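Local coordinates for hypothetical sugar ABC-transporter sugar binding protein (Arthrobacter globiformis, PDB 7BVT), which binds cyclic alpha-maltosyl-1,6-maltose and probably delivers it, as the solute-binding protein of a sugar ABC transporter, to the membrane components for uptake, at residues Q202-L205 / W206-G209; E395-V398 / D399-L402; D117-D120 / A121-S124. One frame throughout, in Å; residues are numbered along the deposited sequence.

Contact 1: Q202-L205 / W206-G209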
# COMPACT_ATOMS: atom_id res chain seq x y z
N GLN A 202 8.43 4.70 5.71
CA GLN A 202 7.50 4.43 6.82
C GLN A 202 7.67 2.97 7.28
O GLN A 202 7.49 2.68 8.42
CB GLN A 202 6.06 4.68 6.40
CG GLN A 202 5.71 6.15 6.43
CD GLN A 202 4.52 6.52 5.53
OE1 GLN A 202 4.11 5.77 4.66
NE2 GLN A 202 3.99 7.74 5.74
N VAL A 203 7.91 2.06 6.35
CA VAL A 203 8.09 0.62 6.71
C VAL A 203 9.14 0.53 7.80
O VAL A 203 8.92 -0.09 8.81
CB VAL A 203 8.53 -0.18 5.48
CG1 VAL A 203 8.95 -1.59 5.87
CG2 VAL A 203 7.46 -0.19 4.42
N ASN A 204 10.30 1.14 7.56
CA ASN A 204 11.45 1.00 8.47
C ASN A 204 11.24 1.84 9.74
O ASN A 204 11.62 1.36 10.85
CB ASN A 204 12.71 1.45 7.74
CG ASN A 204 13.08 0.56 6.57
OD1 ASN A 204 13.53 1.06 5.54
ND2 ASN A 204 12.83 -0.75 6.67
N LEU A 205 10.52 2.96 9.65
CA LEU A 205 10.14 3.76 10.83
C LEU A 205 9.27 2.87 11.75
O LEU A 205 9.52 2.77 12.95
CB LEU A 205 9.40 5.01 10.34
CG LEU A 205 8.74 5.84 11.44
CD1 LEU A 205 9.78 6.54 12.31
CD2 LEU A 205 7.79 6.84 10.81
N TRP A 206 8.26 2.21 11.22
CA TRP A 206 7.39 1.32 12.03
C TRP A 206 8.14 0.10 12.57
O TRP A 206 7.91 -0.25 13.77
CB TRP A 206 6.19 0.90 11.21
CG TRP A 206 5.21 1.98 10.95
CD1 TRP A 206 4.79 2.98 11.78
CD2 TRP A 206 4.50 2.17 9.71
NE1 TRP A 206 3.86 3.78 11.14
CE2 TRP A 206 3.69 3.32 9.86
CE3 TRP A 206 4.54 1.51 8.47
CZ2 TRP A 206 2.87 3.77 8.84
CZ3 TRP A 206 3.69 1.94 7.48
CH2 TRP A 206 2.88 3.06 7.66
N GLN A 207 9.05 -0.48 11.80
CA GLN A 207 9.81 -1.64 12.28
C GLN A 207 10.68 -1.23 13.47
O GLN A 207 10.88 -2.05 14.34
CB GLN A 207 10.75 -2.14 11.17
CG GLN A 207 10.00 -2.79 10.02
CD GLN A 207 10.96 -3.15 8.92
OE1 GLN A 207 11.97 -2.46 8.75
NE2 GLN A 207 10.70 -4.25 8.20
N ALA A 208 11.18 0.01 13.51
CA ALA A 208 12.01 0.51 14.64
C ALA A 208 11.13 0.84 15.86
O ALA A 208 11.69 1.18 16.93
CB ALA A 208 12.80 1.71 14.20
N GLY A 209 9.80 0.75 15.76
CA GLY A 209 8.90 1.06 16.88
C GLY A 209 8.45 2.50 16.83
O GLY A 209 7.87 2.97 17.82

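Contact 2: E395-V398 / D399-L402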
# COMPACT_ATOMS: atom_id res chain seq x y z
N GLU A 395 23.46 16.18 2.16
CA GLU A 395 23.40 17.66 2.34
C GLU A 395 22.92 18.02 3.75
O GLU A 395 22.89 19.22 4.06
CB GLU A 395 22.51 18.30 1.28
CG GLU A 395 23.17 18.32 -0.09
CD GLU A 395 22.20 18.62 -1.22
OE1 GLU A 395 21.12 19.16 -0.93
OE2 GLU A 395 22.51 18.26 -2.38
N ALA A 396 22.48 17.06 4.55
CA ALA A 396 22.08 17.30 5.95
C ALA A 396 22.42 16.10 6.81
O ALA A 396 22.44 14.97 6.26
CB ALA A 396 20.59 17.59 6.05
N SER A 397 22.55 16.32 8.11
CA SER A 397 22.72 15.22 9.08
C SER A 397 21.38 14.54 9.30
O SER A 397 20.33 15.12 9.02
CB SER A 397 23.33 15.61 10.40
OG SER A 397 22.48 16.46 11.11
N VAL A 398 21.42 13.30 9.76
CA VAL A 398 20.19 12.57 10.17
C VAL A 398 19.39 13.44 11.17
O VAL A 398 18.16 13.63 11.02
CB VAL A 398 20.63 11.24 10.80
CG1 VAL A 398 19.51 10.62 11.62
CG2 VAL A 398 21.20 10.30 9.73
N ASP A 399 20.04 13.95 12.22
CA ASP A 399 19.33 14.75 13.26
C ASP A 399 18.74 16.04 12.66
O ASP A 399 17.56 16.35 12.99
CB ASP A 399 20.29 15.08 14.39
CG ASP A 399 20.49 13.90 15.32
OD1 ASP A 399 19.91 12.83 15.04
OD2 ASP A 399 21.21 14.07 16.32
N ASP A 400 19.46 16.72 11.79
CA ASP A 400 18.96 18.00 11.21
C ASP A 400 17.83 17.72 10.22
O ASP A 400 16.86 18.52 10.16
CB ASP A 400 20.06 18.80 10.53
CG ASP A 400 21.06 19.45 11.46
OD1 ASP A 400 20.80 19.56 12.66
OD2 ASP A 400 22.08 19.87 10.92
N ALA A 401 17.88 16.59 9.50
CA ALA A 401 16.83 16.29 8.49
C ALA A 401 15.56 15.89 9.26
O ALA A 401 14.44 16.25 8.83
CB ALA A 401 17.33 15.23 7.52
N LEU A 402 15.66 15.17 10.36
CA LEU A 402 14.43 14.79 11.09
C LEU A 402 13.79 16.03 11.75
O LEU A 402 12.55 16.10 11.78
CB LEU A 402 14.69 13.70 12.13
CG LEU A 402 14.86 12.32 11.51
CD1 LEU A 402 15.58 11.41 12.45
CD2 LEU A 402 13.51 11.74 11.12

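Contact 3: D117-D120 / A121-S124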
# COMPACT_ATOMS: atom_id res chain seq x y z
N ASP A 117 -13.93 -8.89 10.01
CA ASP A 117 -12.95 -9.79 9.36
C ASP A 117 -12.00 -8.96 8.53
O ASP A 117 -10.81 -9.32 8.44
CB ASP A 117 -13.69 -10.80 8.51
CG ASP A 117 -12.85 -11.95 7.94
OD1 ASP A 117 -11.71 -12.17 8.38
OD2 ASP A 117 -13.37 -12.60 7.01
N VAL A 118 -12.52 -7.90 7.88
CA VAL A 118 -11.64 -7.02 7.09
C VAL A 118 -10.45 -6.61 7.96
O VAL A 118 -10.62 -6.30 9.14
CB VAL A 118 -12.40 -5.80 6.54
CG1 VAL A 118 -11.46 -4.82 5.85
CG2 VAL A 118 -13.48 -6.22 5.59
N ASN A 119 -9.29 -6.53 7.35
CA ASN A 119 -8.04 -6.05 7.99
C ASN A 119 -8.29 -4.80 8.84
O ASN A 119 -8.80 -3.78 8.36
CB ASN A 119 -7.02 -5.78 6.88
CG ASN A 119 -5.74 -5.22 7.46
OD1 ASN A 119 -5.70 -3.99 7.69
ND2 ASN A 119 -4.77 -6.10 7.63
N ASP A 120 -7.88 -4.83 10.11
CA ASP A 120 -8.22 -3.75 11.06
C ASP A 120 -7.54 -2.43 10.68
O ASP A 120 -8.12 -1.37 10.94
CB ASP A 120 -7.79 -4.17 12.47
CG ASP A 120 -8.57 -5.33 13.10
OD1 ASP A 120 -9.58 -5.76 12.56
OD2 ASP A 120 -8.13 -5.75 14.20
N ALA A 121 -6.32 -2.47 10.20
CA ALA A 121 -5.61 -1.24 9.84
C ALA A 121 -6.44 -0.54 8.76
O ALA A 121 -6.54 0.69 8.78
CB ALA A 121 -4.21 -1.51 9.38
N LEU A 122 -7.03 -1.31 7.84
CA LEU A 122 -7.84 -0.71 6.73
C LEU A 122 -9.22 -0.24 7.18
O LEU A 122 -9.68 0.81 6.66
CB LEU A 122 -7.91 -1.68 5.55
CG LEU A 122 -6.55 -1.95 4.92
CD1 LEU A 122 -6.61 -3.11 3.98
CD2 LEU A 122 -6.02 -0.70 4.22
N THR A 123 -9.91 -0.92 8.09
CA THR A 123 -11.20 -0.38 8.60
C THR A 123 -10.90 0.83 9.47
O THR A 123 -11.66 1.79 9.44
CB THR A 123 -12.07 -1.41 9.32
OG1 THR A 123 -11.28 -2.03 10.35
CG2 THR A 123 -12.64 -2.40 8.32
N SER A 124 -9.81 0.82 10.23
CA SER A 124 -9.47 2.00 11.06
C SER A 124 -9.20 3.21 10.18
O SER A 124 -9.70 4.30 10.49
CB SER A 124 -8.28 1.72 11.92
OG SER A 124 -8.70 0.78 12.89
O HOH W 1 -11.96 -4.72 11.12

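Contact 1: Q202-L205 / W206-G209
Trp206 meets Gln202 because its CG stands anti to its own carbonyl carbon (chi1 -71°), which lays the indole back over the preceding turn. CB of Gln202 then lies over one face of the six-membered ring, 3.9 Å from its centroid, as a CH-pi contact. The carbonyl O of Gln202 also lies over the indole, displaced toward its rim, and accepts Trp206 N in a nearly straight i-to-i+4 bond of 2.9 Å. Beyond CG the Gln202 chain runs extended to an amide that bonds Asn293 through OE1 and Tyr377 through NE2, while the indole stacks with His369.

On another flank of helix 195-207, Asn204 and Gln207 lie side by side. ND2 of Asn204 donates to OE1 of Gln207 at 2.8 Å; the acceptor lies in the amide plane of Asn204, whereas the donor stands above the carbonyl plane of Gln207, the two amides being turned 39° apart. OE1 of Gln207 takes a second bond from the indole NH of Trp165, its NE2 makes a weak one to Pro283 O, and OD1 of Asn204 receives the indole NH of Trp234.

The helix closes in a Schellman motif: Gly209, with positive phi, follows the last turn, and its N bonds to Trp206 O at 2.9 Å. Trp199 and Asn200 of the same helix belong to the glycan pocket. For these buried amides, the bonds named are consistent with one orientation each and tie the helix directionally to its surroundings.

Contact 2: E395-V398 / D399-L402
Val398 and Ser397 meet residues 399-402 at the N-terminus of helix 398-415, where Ser397 is the N-cap. Its hydroxyl occupies the crowded position between the backbone N and the carbonyl carbon (chi1 66°), which turns OG toward the first turn. There OG accepts Asp400 N at 3.1 Å, with an N-H...O angle of 156°, the capping bond of this opening turn. The same residue also supplies a main-chain acceptor: Ser397 O takes Ala401 N at 2.9 Å, the first i-to-i+4 bond of the helix. One residue therefore grips two successive amides, one with its side chain and one with its backbone.

The carboxylate of Asp400 folds back beside the cap, with CG 3.3 Å from Ser397 OG. Both Asp399 and Asp400 stand in the first turn, where negative charge is likely to be stabilised by the positive end of the helix dipole.

Val398 carries the apolar side of the contact and is buried. Its CG1, anti to the backbone N, runs beside the chain toward Asp399, whose side chain it crosses obliquely, and one turn on it meets CD1 of Leu402. The backbone follows the same path, Val398 O accepting Leu402 N at 3.0 Å. Both side chains face helix 225-239, Val398 against Gln232 and Val235, Leu402 against Ala228 and Leu231. Ala401 turns instead to Ala391 of helix 377-392, so the opening turn packs on two helices while its aspartates remain exposed. Before the cap, Ala396 adds a looser apolar touch, its CB resting 4.3 Å from CB of Ala401.

Contact 3: D117-D120 / A121-S124
Asn119 reaches from the loop into the first turn of helix 120-125. Its CB lies near CD1 of Leu122, at 4.0 Å. CG is anti to the backbone N (chi1 177°), and this directs the amide forward over the start of the helix. At the tip, OD1 accepts Leu122 N at 3.0 Å, with the donor in the carbonyl plane and a C=O...N angle of 151°. The oxygen is flanked by carbon as well, with Ala121 CB at 3.4 Å and Leu122 CG close by. ND2, the other branch, makes a weak bond to Met365 O.

This is an N-cap between two consecutive helices: Val118 is the first residue to leave helix 112-117, Asn119 caps the next, and Asn119 O accepts Thr123 N nearly along the C=O axis. An alanine in place of Asn119 would lack OD1 and is likely to leave Leu122 N with no more than its weak bond to Asn119 O, while Met365 O would lose the amide that approaches it.

At the next residue, Asp120 O receives both Ser124 N, at 2.9 Å, and Ser124 OG, at 3.0 Å, which arrive from opposite faces of its carbonyl plane. Thr123 divides its branches: CG2 packs on Val118 CG1 at 3.7 Å, the two side chains lying aslant, while OG1 shares a water with Val118 O. This water lies 2.9 Å from both Val118 O and Thr123 OG1, and so links the residue that follows helix 112-117 to the first turn of helix 120-125. The Leu122 side chain packs against Leu294 of strand 292-301 and Pro136 of strand 131-136, and is about 9 Å from a bound glucose unit.

Contact 1 is the buried one, whereas contacts 2 and 3 are partly buried, with exposed polar residues beside buried ones. Contacts 2 and 3 are both helix N-caps, one using a serine hydroxyl and the other an asparagine amide; contact 1 lies at the opposite end of its helix, where a glycine with positive phi follows the last turn. Contacts 1 and 2 share helix 225-239 as a neighbour, their nearest atoms about 7 Å apart, but contact 1 meets it partly through a side-chain hydrogen bond and contact 2 through aliphatic packing. Contacts 1 and 3 both border strand 292-301 and approach the bound sugar, while contact 2 is peripheral, about 35 Å from contact 3 between centres.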